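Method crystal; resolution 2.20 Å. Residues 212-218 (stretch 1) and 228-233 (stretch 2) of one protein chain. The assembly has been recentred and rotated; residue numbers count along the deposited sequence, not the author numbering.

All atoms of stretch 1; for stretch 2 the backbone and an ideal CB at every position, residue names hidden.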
# COMPACT_ATOMS: atom_id res chain seq x y z
N ALA C 212 13.10 11.28 -24.32
CA ALA C 212 12.09 10.82 -25.28
C ALA C 212 11.96 9.29 -25.23
O ALA C 212 12.93 8.60 -24.88
CB ALA C 212 12.46 11.30 -26.72
N PRO C 213 10.78 8.75 -25.58
CA PRO C 213 10.61 7.28 -25.52
C PRO C 213 11.60 6.52 -26.41
O PRO C 213 12.06 5.43 -26.02
CB PRO C 213 9.18 7.05 -26.01
CG PRO C 213 8.63 8.39 -26.41
CD PRO C 213 9.49 9.44 -25.79
N GLU C 214 11.92 7.10 -27.56
CA GLU C 214 12.89 6.55 -28.52
C GLU C 214 14.28 6.46 -27.92
O GLU C 214 15.05 5.58 -28.26
CB GLU C 214 12.99 7.43 -29.79
CG GLU C 214 11.69 7.97 -30.34
CD GLU C 214 11.36 9.36 -29.80
OE1 GLU C 214 12.16 10.30 -30.02
OE2 GLU C 214 10.30 9.51 -29.16
N VAL C 215 14.61 7.40 -27.04
CA VAL C 215 15.93 7.43 -26.41
C VAL C 215 16.02 6.34 -25.32
O VAL C 215 17.02 5.62 -25.24
CB VAL C 215 16.27 8.86 -25.91
CG1 VAL C 215 17.56 8.89 -25.12
CG2 VAL C 215 16.37 9.83 -27.09
N ILE C 216 14.96 6.22 -24.51
CA ILE C 216 14.85 5.15 -23.51
C ILE C 216 14.96 3.78 -24.18
O ILE C 216 15.75 2.94 -23.74
CB ILE C 216 13.52 5.22 -22.74
CG1 ILE C 216 13.34 6.61 -22.12
CG2 ILE C 216 13.45 4.09 -21.71
CD1 ILE C 216 11.97 6.85 -21.42
N ASP C 217 14.20 3.57 -25.26
CA ASP C 217 14.27 2.31 -26.02
C ASP C 217 15.64 2.02 -26.64
O ASP C 217 16.06 0.86 -26.75
CB ASP C 217 13.20 2.27 -27.12
CG ASP C 217 11.79 2.03 -26.57
OD1 ASP C 217 11.63 1.70 -25.37
OD2 ASP C 217 10.84 2.19 -27.34
N ALA C 218 16.35 3.08 -27.04
CA ALA C 218 17.64 2.91 -27.70
C ALA C 218 18.73 2.54 -26.71
O ALA C 218 19.60 1.73 -27.01
CB ALA C 218 18.03 4.18 -28.47
N UNK C 228 14.36 -5.67 -27.81
CA UNK C 228 13.47 -4.53 -28.06
C UNK C 228 13.37 -3.64 -26.81
O UNK C 228 13.34 -4.14 -25.69
CB UNK C 228 12.08 -5.02 -28.48
N UNK C 229 13.34 -2.33 -27.03
CA UNK C 229 13.14 -1.36 -25.96
C UNK C 229 11.80 -1.56 -25.28
O UNK C 229 10.84 -1.99 -25.93
CB UNK C 229 13.24 0.07 -26.50
N UNK C 230 11.72 -1.26 -23.98
CA UNK C 230 10.51 -1.58 -23.22
C UNK C 230 9.24 -0.87 -23.73
O UNK C 230 8.18 -1.47 -23.73
CB UNK C 230 10.73 -1.22 -21.75
N UNK C 231 9.36 0.36 -24.22
CA UNK C 231 8.16 1.13 -24.58
C UNK C 231 7.60 0.67 -25.93
O UNK C 231 6.41 0.39 -26.06
CB UNK C 231 8.48 2.63 -24.63
N UNK C 232 8.48 0.53 -26.92
CA UNK C 232 8.11 -0.10 -28.18
C UNK C 232 7.51 -1.51 -27.99
O UNK C 232 6.51 -1.84 -28.62
CB UNK C 232 9.34 -0.18 -29.09
N UNK C 233 8.12 -2.33 -27.13
CA UNK C 233 7.59 -3.66 -26.80
C UNK C 233 6.19 -3.59 -26.17
O UNK C 233 5.35 -4.42 -26.47
CB UNK C 233 8.55 -4.38 -25.85

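Position 228 comes first and says little. Its CA-to-CB bond points away from stretch 1, its backbone is extended (phi/psi -139/141), and the ideal CB finds nothing of the other stretch within 5.5 Å. This contact leaves the choice wide. The deposited residue is Met228, whose side chain makes no contact with stretch 1.

Position 229 is the strictest. Here the CA lies 3.8 Å from the CA of Asp217, and the ideal CB points toward stretch 1, landing 2.3 Å from the CB of Asp217. That is a clash, so on this backbone any side chain at all is excluded. The phi/psi of -61/149 is open to every residue type, which means that the demand comes from space rather than from backbone conformation. The deposited residue is Gly229. Without a CB it lets the two backbones approach closely, and it holds the N-cap position of the helix that follows, its carbonyl O accepting a hydrogen bond from the backbone N of 233.

Position 230 opens that helix with phi -61, and its CB points sideways, 4.7 Å from Asp217 OD1. The backbone N is 3.3 Å from the same OD1, while the methyl CG2 of Ile216 offers an apolar surface nearby. Alanine, serine or another small residue could fit, and proline suits a first helical turn, where the nitrogen need not donate to a preceding carbonyl. Pro230 is found. Its nitrogen has no hydrogen to give the carboxylate, so that short approach is not a hydrogen bond; its ring instead sets CG 4.4 Å from Ile216 CG2.

Position 231 points toward stretch 1, at a place with two characters. Its backbone N can give a hydrogen to Asp217 OD1 with any residue except proline, but the ideal CB is also 4.7 Å from Pro213 CB, and Ile216 extends its CD1 into the same region. A branched or long aliphatic residue is the natural reading: leucine, isoleucine or methionine. Leu231 is deposited, with chi1 m and chi2 t. Its CD1 packs 3.8 Å from Pro213 CB and 3.8 Å from Ile216 CD1, while its N donates to Asp217 OD1 at 2.9 Å.

Position 232 points sideways, its ideal CB 3.3 Å from Asp217 OD2. The free backbone NH is what this position supplies to the contact, so proline is ruled out; near a carboxylate, a neutral or basic side chain might be expected. The residue is nevertheless acidic, Glu232. Its N donates to Asp217 OD2 at 2.9 Å, so the two carboxylate oxygens serve successive backbone NH groups at the start of the helix. The extended side chain leaves its OE1 4.4 Å from Asp217 OD2, a like-charge approach, though both oxygens also have hydrogen-bond partners elsewhere in the structure.

Position 233 is helical, with nothing of stretch 1 near its ideal CB; many helix-compatible residues would serve. Leu233 is deposited, and its side-chain end leads away.

Stretch 2 228-233: MGPLEL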
# COMPACT_ATOMS: atom_id res chain seq x y z
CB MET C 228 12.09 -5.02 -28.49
CG MET C 228 11.09 -3.89 -28.79
SD MET C 228 9.91 -4.33 -30.06
CE MET C 228 11.04 -4.59 -31.44
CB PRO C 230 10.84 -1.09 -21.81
CG PRO C 230 11.85 -0.02 -21.99
CD PRO C 230 12.70 -0.51 -23.16
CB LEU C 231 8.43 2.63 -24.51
CG LEU C 231 8.86 3.13 -23.12
CD1 LEU C 231 9.57 4.46 -23.21
CD2 LEU C 231 7.67 3.25 -22.17
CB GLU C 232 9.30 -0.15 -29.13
CG GLU C 232 8.94 -0.66 -30.51
CD GLU C 232 10.10 -0.60 -31.49
OE1 GLU C 232 11.12 0.06 -31.19
OE2 GLU C 232 9.97 -1.23 -32.57
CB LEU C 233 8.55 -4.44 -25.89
CG LEU C 233 8.26 -5.92 -25.59
CD1 LEU C 233 8.43 -6.77 -26.84
CD2 LEU C 233 9.16 -6.44 -24.48
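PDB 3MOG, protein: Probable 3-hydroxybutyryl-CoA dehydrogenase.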